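Local atomic coordinates of long form D7clu1 salivary protein (Culex quinquefasciatus, PDB entry 6V4C), a protein that binds and sequesters adenine nucleotides, ADP and ATP most tightly, so inhibiting platelet aggregation and aiding the mosquito's blood feeding. Residues 161-170 against 286-295. Numbering follows the deposited sequence.
Sequences DGEAAYCNVR and VKALDSEAKC
The disulfide C167–C295 and the salt bridge R170–D290 fasten the C-terminal end of the chain to a helix of the second odorant-binding-protein-like domain. Helices 164-170 and 286-292 run antiparallel, 168° between their directions, yet their axes come no closer than 10.6 Å, and the long R170 side chain and the residues after the helix end, A293 to C295, bridge the gap. The sulfur atoms SG of C167 and SG of C295 are bonded at 2.0 Å with a torsion of -82° about the bond, close to the relaxed value for a disulfide. SG of C295 also makes an oblique sulfur-aromatic contact with the Y166 ring, 5.1 Å from its centroid.

One turn on, the bent chain of R170 turns its guanidinium side-on to D290. NE and NH2 both donate to the single oxygen OD1 of D290, each at 2.8 Å; the oxygen lies almost in the guanidinium plane, although the carboxylate is turned 66° from that plane. CB of L289 rests over one guanidinium face, 3.4 Å from NH2 of R170, while NH1 reaches E260 in a second salt bridge.

A Schellman motif with K294 at positive phi ends helix 286-292. Beside it, G162 N makes a weak hydrogen bond to A293 O, and the methyl CB of A293 packs 3.7 Å from CE2 of Y166.

Around this junction, R152 of helix 150-158 binds both D161 and the Y166 hydroxyl and touches A293, the rings of Y159 and Y166 meet with nearly parallel planes, and helix 249-263 meets V286 and L289 through D257 and E260.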
ATOM      1  N   ASP A 161      -7.423 -19.721  15.558  1.00 48.83           N
ATOM      2  CA  ASP A 161      -8.620 -19.777  14.733  1.00 48.56           C
ATOM      3  C   ASP A 161      -9.815 -20.200  15.575  1.00 51.28           C
ATOM      4  O   ASP A 161      -9.748 -21.176  16.325  1.00 49.90           O
ATOM      5  CB  ASP A 161      -8.413 -20.771  13.589  1.00 47.14           C
ATOM      6  CG  ASP A 161      -7.446 -20.261  12.539  1.00 49.85           C
ATOM      7  OD1 ASP A 161      -6.881 -19.163  12.730  1.00 51.60           O
ATOM      8  OD2 ASP A 161      -7.256 -20.955  11.518  1.00 49.25           O
ATOM      9  N   GLY A 162     -10.898 -19.438  15.468  1.00 41.71           N
ATOM     10  CA  GLY A 162     -12.137 -19.775  16.130  1.00 40.72           C
ATOM     11  C   GLY A 162     -12.236 -19.389  17.587  1.00 42.81           C
ATOM     12  O   GLY A 162     -13.284 -19.633  18.198  1.00 44.98           O
ATOM     13  N   GLU A 163     -11.197 -18.801  18.174  1.00 41.98           N
ATOM     14  CA  GLU A 163     -11.291 -18.413  19.574  1.00 44.84           C
ATOM     15  C   GLU A 163     -12.223 -17.216  19.733  1.00 46.21           C
ATOM     16  O   GLU A 163     -12.372 -16.389  18.829  1.00 45.53           O
ATOM     17  CB  GLU A 163      -9.910 -18.133  20.172  1.00 46.02           C
ATOM     18  CG  GLU A 163      -9.350 -16.745  19.921  1.00 44.38           C
ATOM     19  CD  GLU A 163      -8.111 -16.469  20.757  1.00 46.07           C
ATOM     20  OE1 GLU A 163      -8.253 -15.998  21.906  1.00 50.78           O
ATOM     21  OE2 GLU A 163      -6.994 -16.739  20.270  1.00 42.45           O
ATOM     22  N   ALA A 164     -12.861 -17.136  20.907  1.00 44.75           N
ATOM     23  CA  ALA A 164     -13.980 -16.217  21.097  1.00 44.34           C
ATOM     24  C   ALA A 164     -13.582 -14.767  20.848  1.00 45.41           C
ATOM     25  O   ALA A 164     -14.320 -14.020  20.197  1.00 43.56           O
ATOM     26  CB  ALA A 164     -14.571 -16.385  22.498  1.00 46.89           C
ATOM     27  N   ALA A 165     -12.422 -14.347  21.361  1.00 44.34           N
ATOM     28  CA  ALA A 165     -11.989 -12.972  21.141  1.00 44.95           C
ATOM     29  C   ALA A 165     -11.788 -12.694  19.659  1.00 40.19           C
ATOM     30  O   ALA A 165     -12.116 -11.605  19.172  1.00 41.53           O
ATOM     31  CB  ALA A 165     -10.707 -12.691  21.925  1.00 45.13           C
ATOM     32  N   TYR A 166     -11.258 -13.674  18.925  1.00 41.13           N
ATOM     33  CA  TYR A 166     -11.014 -13.495  17.497  1.00 39.62           C
ATOM     34  C   TYR A 166     -12.321 -13.311  16.737  1.00 40.26           C
ATOM     35  O   TYR A 166     -12.424 -12.435  15.871  1.00 38.65           O
ATOM     36  CB  TYR A 166     -10.242 -14.700  16.959  1.00 40.16           C
ATOM     37  CG  TYR A 166      -9.659 -14.522  15.575  1.00 37.67           C
ATOM     38  CD1 TYR A 166      -9.561 -13.266  14.990  1.00 38.96           C
ATOM     39  CD2 TYR A 166      -9.202 -15.618  14.854  1.00 38.36           C
ATOM     40  CE1 TYR A 166      -9.025 -13.107  13.720  1.00 38.58           C
ATOM     41  CE2 TYR A 166      -8.667 -15.472  13.588  1.00 38.76           C
ATOM     42  CZ  TYR A 166      -8.581 -14.216  13.024  1.00 35.47           C
ATOM     43  OH  TYR A 166      -8.045 -14.077  11.763  1.00 38.21           O
ATOM     44  N   CYS A 167     -13.332 -14.121  17.047  1.00 45.14           N
ATOM     45  CA  CYS A 167     -14.602 -13.997  16.342  1.00 46.19           C
ATOM     46  C   CYS A 167     -15.324 -12.703  16.692  1.00 44.43           C
ATOM     47  O   CYS A 167     -16.107 -12.199  15.880  1.00 43.40           O
ATOM     48  CB  CYS A 167     -15.476 -15.224  16.592  1.00 49.44           C
ATOM     49  SG  CYS A 167     -14.695 -16.765  16.066  1.00 52.61           S
ATOM     50  N   ASN A 168     -15.072 -12.147  17.881  1.00 50.89           N
ATOM     51  CA  ASN A 168     -15.589 -10.816  18.186  1.00 51.70           C
ATOM     52  C   ASN A 168     -14.947  -9.760  17.299  1.00 50.30           C
ATOM     53  O   ASN A 168     -15.620  -8.819  16.860  1.00 49.21           O
ATOM     54  CB  ASN A 168     -15.383 -10.487  19.665  1.00 57.59           C
ATOM     55  CG  ASN A 168     -16.368 -11.207  20.566  1.00 61.99           C
ATOM     56  OD1 ASN A 168     -17.428 -11.648  20.120  1.00 62.47           O
ATOM     57  ND2 ASN A 168     -16.024 -11.324  21.845  1.00 63.15           N
ATOM     58  N   VAL A 169     -13.646  -9.895  17.024  1.00 41.25           N
ATOM     59  CA  VAL A 169     -12.977  -8.987  16.096  1.00 41.40           C
ATOM     60  C   VAL A 169     -13.613  -9.081  14.715  1.00 40.87           C
ATOM     61  O   VAL A 169     -13.868  -8.067  14.057  1.00 42.38           O
ATOM     62  CB  VAL A 169     -11.467  -9.281  16.043  1.00 43.15           C
ATOM     63  CG1 VAL A 169     -10.793  -8.427  14.975  1.00 42.06           C
ATOM     64  CG2 VAL A 169     -10.828  -9.041  17.399  1.00 41.74           C
ATOM     65  N   ARG A 170     -13.878 -10.309  14.261  1.00 40.88           N
ATOM     66  CA  ARG A 170     -14.528 -10.498  12.966  1.00 42.43           C
ATOM     67  C   ARG A 170     -15.930  -9.905  12.962  1.00 41.35           C
ATOM     68  O   ARG A 170     -16.346  -9.280  11.980  1.00 43.54           O
ATOM     69  CB  ARG A 170     -14.590 -11.991  12.637  1.00 40.88           C
ATOM     70  CG  ARG A 170     -13.247 -12.644  12.339  1.00 41.20           C
ATOM     71  CD  ARG A 170     -12.657 -12.103  11.053  1.00 38.15           C
ATOM     72  NE  ARG A 170     -13.673 -11.973  10.012  1.00 39.88           N
ATOM     73  CZ  ARG A 170     -13.549 -11.190   8.946  1.00 41.38           C
ATOM     74  NH1 ARG A 170     -12.452 -10.467   8.779  1.00 41.43           N
ATOM     75  NH2 ARG A 170     -14.529 -11.120   8.053  1.00 41.39           N
ATOM     76  N   VAL A 286     -17.406 -11.035   3.072  1.00 33.80           N
ATOM     77  CA  VAL A 286     -17.224 -10.992   4.521  1.00 34.47           C
ATOM     78  C   VAL A 286     -17.504 -12.362   5.131  1.00 37.54           C
ATOM     79  O   VAL A 286     -16.807 -12.802   6.052  1.00 34.76           O
ATOM     80  CB  VAL A 286     -18.098  -9.883   5.140  1.00 37.19           C
ATOM     81  CG1 VAL A 286     -18.048  -9.933   6.659  1.00 36.90           C
ATOM     82  CG2 VAL A 286     -17.655  -8.520   4.641  1.00 34.57           C
ATOM     83  N   LYS A 287     -18.518 -13.065   4.614  1.00 39.10           N
ATOM     84  CA  LYS A 287     -18.801 -14.413   5.104  1.00 38.16           C
ATOM     85  C   LYS A 287     -17.635 -15.359   4.845  1.00 39.19           C
ATOM     86  O   LYS A 287     -17.277 -16.161   5.715  1.00 37.66           O
ATOM     87  CB  LYS A 287     -20.083 -14.954   4.469  1.00 42.64           C
ATOM     88  CG  LYS A 287     -21.362 -14.567   5.207  1.00 45.91           C
ATOM     89  N   ALA A 288     -17.033 -15.287   3.653  1.00 34.70           N
ATOM     90  CA  ALA A 288     -15.919 -16.176   3.340  1.00 37.45           C
ATOM     91  C   ALA A 288     -14.716 -15.884   4.230  1.00 35.28           C
ATOM     92  O   ALA A 288     -13.984 -16.802   4.619  1.00 34.31           O
ATOM     93  CB  ALA A 288     -15.548 -16.057   1.861  1.00 35.12           C
ATOM     94  N   LEU A 289     -14.503 -14.609   4.571  1.00 38.13           N
ATOM     95  CA  LEU A 289     -13.398 -14.250   5.457  1.00 37.03           C
ATOM     96  C   LEU A 289     -13.661 -14.708   6.888  1.00 37.85           C
ATOM     97  O   LEU A 289     -12.726 -15.093   7.602  1.00 36.13           O
ATOM     98  CB  LEU A 289     -13.146 -12.743   5.400  1.00 35.43           C
ATOM     99  CG  LEU A 289     -12.496 -12.223   4.117  1.00 36.38           C
ATOM    100  CD1 LEU A 289     -12.761 -10.738   3.932  1.00 34.44           C
ATOM    101  CD2 LEU A 289     -10.997 -12.498   4.141  1.00 36.31           C
ATOM    102  N   ASP A 290     -14.920 -14.662   7.328  1.00 37.01           N
ATOM    103  CA  ASP A 290     -15.280 -15.251   8.616  1.00 37.63           C
ATOM    104  C   ASP A 290     -14.946 -16.738   8.635  1.00 38.43           C
ATOM    105  O   ASP A 290     -14.363 -17.247   9.599  1.00 39.38           O
ATOM    106  CB  ASP A 290     -16.777 -15.063   8.883  1.00 39.02           C
ATOM    107  CG  ASP A 290     -17.170 -13.612   9.115  1.00 40.73           C
ATOM    108  OD1 ASP A 290     -16.293 -12.779   9.427  1.00 39.76           O
ATOM    109  OD2 ASP A 290     -18.376 -13.313   8.996  1.00 42.51           O
ATOM    110  N   SER A 291     -15.323 -17.449   7.571  1.00 37.23           N
ATOM    111  CA  SER A 291     -15.073 -18.884   7.497  1.00 41.33           C
ATOM    112  C   SER A 291     -13.580 -19.183   7.484  1.00 41.34           C
ATOM    113  O   SER A 291     -13.128 -20.149   8.108  1.00 39.17           O
ATOM    114  CB  SER A 291     -15.742 -19.453   6.248  1.00 41.25           C
ATOM    115  OG  SER A 291     -15.415 -20.820   6.078  1.00 47.34           O
ATOM    116  N   GLU A 292     -12.805 -18.363   6.771  1.00 42.38           N
ATOM    117  CA  GLU A 292     -11.354 -18.519   6.748  1.00 39.14           C
ATOM    118  C   GLU A 292     -10.766 -18.441   8.152  1.00 38.59           C
ATOM    119  O   GLU A 292      -9.812 -19.160   8.475  1.00 39.43           O
ATOM    120  CB  GLU A 292     -10.757 -17.435   5.853  1.00 40.59           C
ATOM    121  CG  GLU A 292      -9.252 -17.468   5.701  1.00 40.92           C
ATOM    122  CD  GLU A 292      -8.752 -16.341   4.818  1.00 40.31           C
ATOM    123  OE1 GLU A 292      -8.878 -15.163   5.219  1.00 38.05           O
ATOM    124  OE2 GLU A 292      -8.247 -16.631   3.714  1.00 40.93           O
ATOM    125  N   ALA A 293     -11.321 -17.576   9.000  1.00 39.86           N
ATOM    126  CA  ALA A 293     -10.881 -17.463  10.383  1.00 39.42           C
ATOM    127  C   ALA A 293     -11.544 -18.483  11.298  1.00 40.71           C
ATOM    128  O   ALA A 293     -11.299 -18.455  12.510  1.00 41.76           O
ATOM    129  CB  ALA A 293     -11.134 -16.045  10.904  1.00 38.62           C
ATOM    130  N   LYS A 294     -12.363 -19.380  10.743  1.00 45.87           N
ATOM    131  CA  LYS A 294     -13.121 -20.359  11.528  1.00 46.70           C
ATOM    132  C   LYS A 294     -14.074 -19.675  12.507  1.00 47.25           C
ATOM    133  O   LYS A 294     -14.238 -20.108  13.650  1.00 46.67           O
ATOM    134  CB  LYS A 294     -12.223 -21.391  12.223  1.00 47.88           C
ATOM    135  CG  LYS A 294     -11.787 -22.553  11.332  1.00 51.16           C
ATOM    136  CD  LYS A 294     -10.817 -22.116  10.248  1.00 51.26           C
ATOM    137  CE  LYS A 294     -10.590 -23.222   9.222  1.00 55.11           C
ATOM    138  NZ  LYS A 294     -10.042 -24.459   9.844  1.00 55.98           N
ATOM    139  N   CYS A 295     -14.709 -18.599  12.049  1.00 47.61           N
ATOM    140  CA  CYS A 295     -15.651 -17.843  12.868  1.00 49.21           C
ATOM    141  C   CYS A 295     -17.040 -17.799  12.240  1.00 50.81           C
ATOM    142  O   CYS A 295     -17.300 -18.467  11.239  1.00 54.57           O
ATOM    143  CB  CYS A 295     -15.136 -16.418  13.095  1.00 50.07           C
ATOM    144  SG  CYS A 295     -13.795 -16.304  14.297  1.00 54.11           S
TER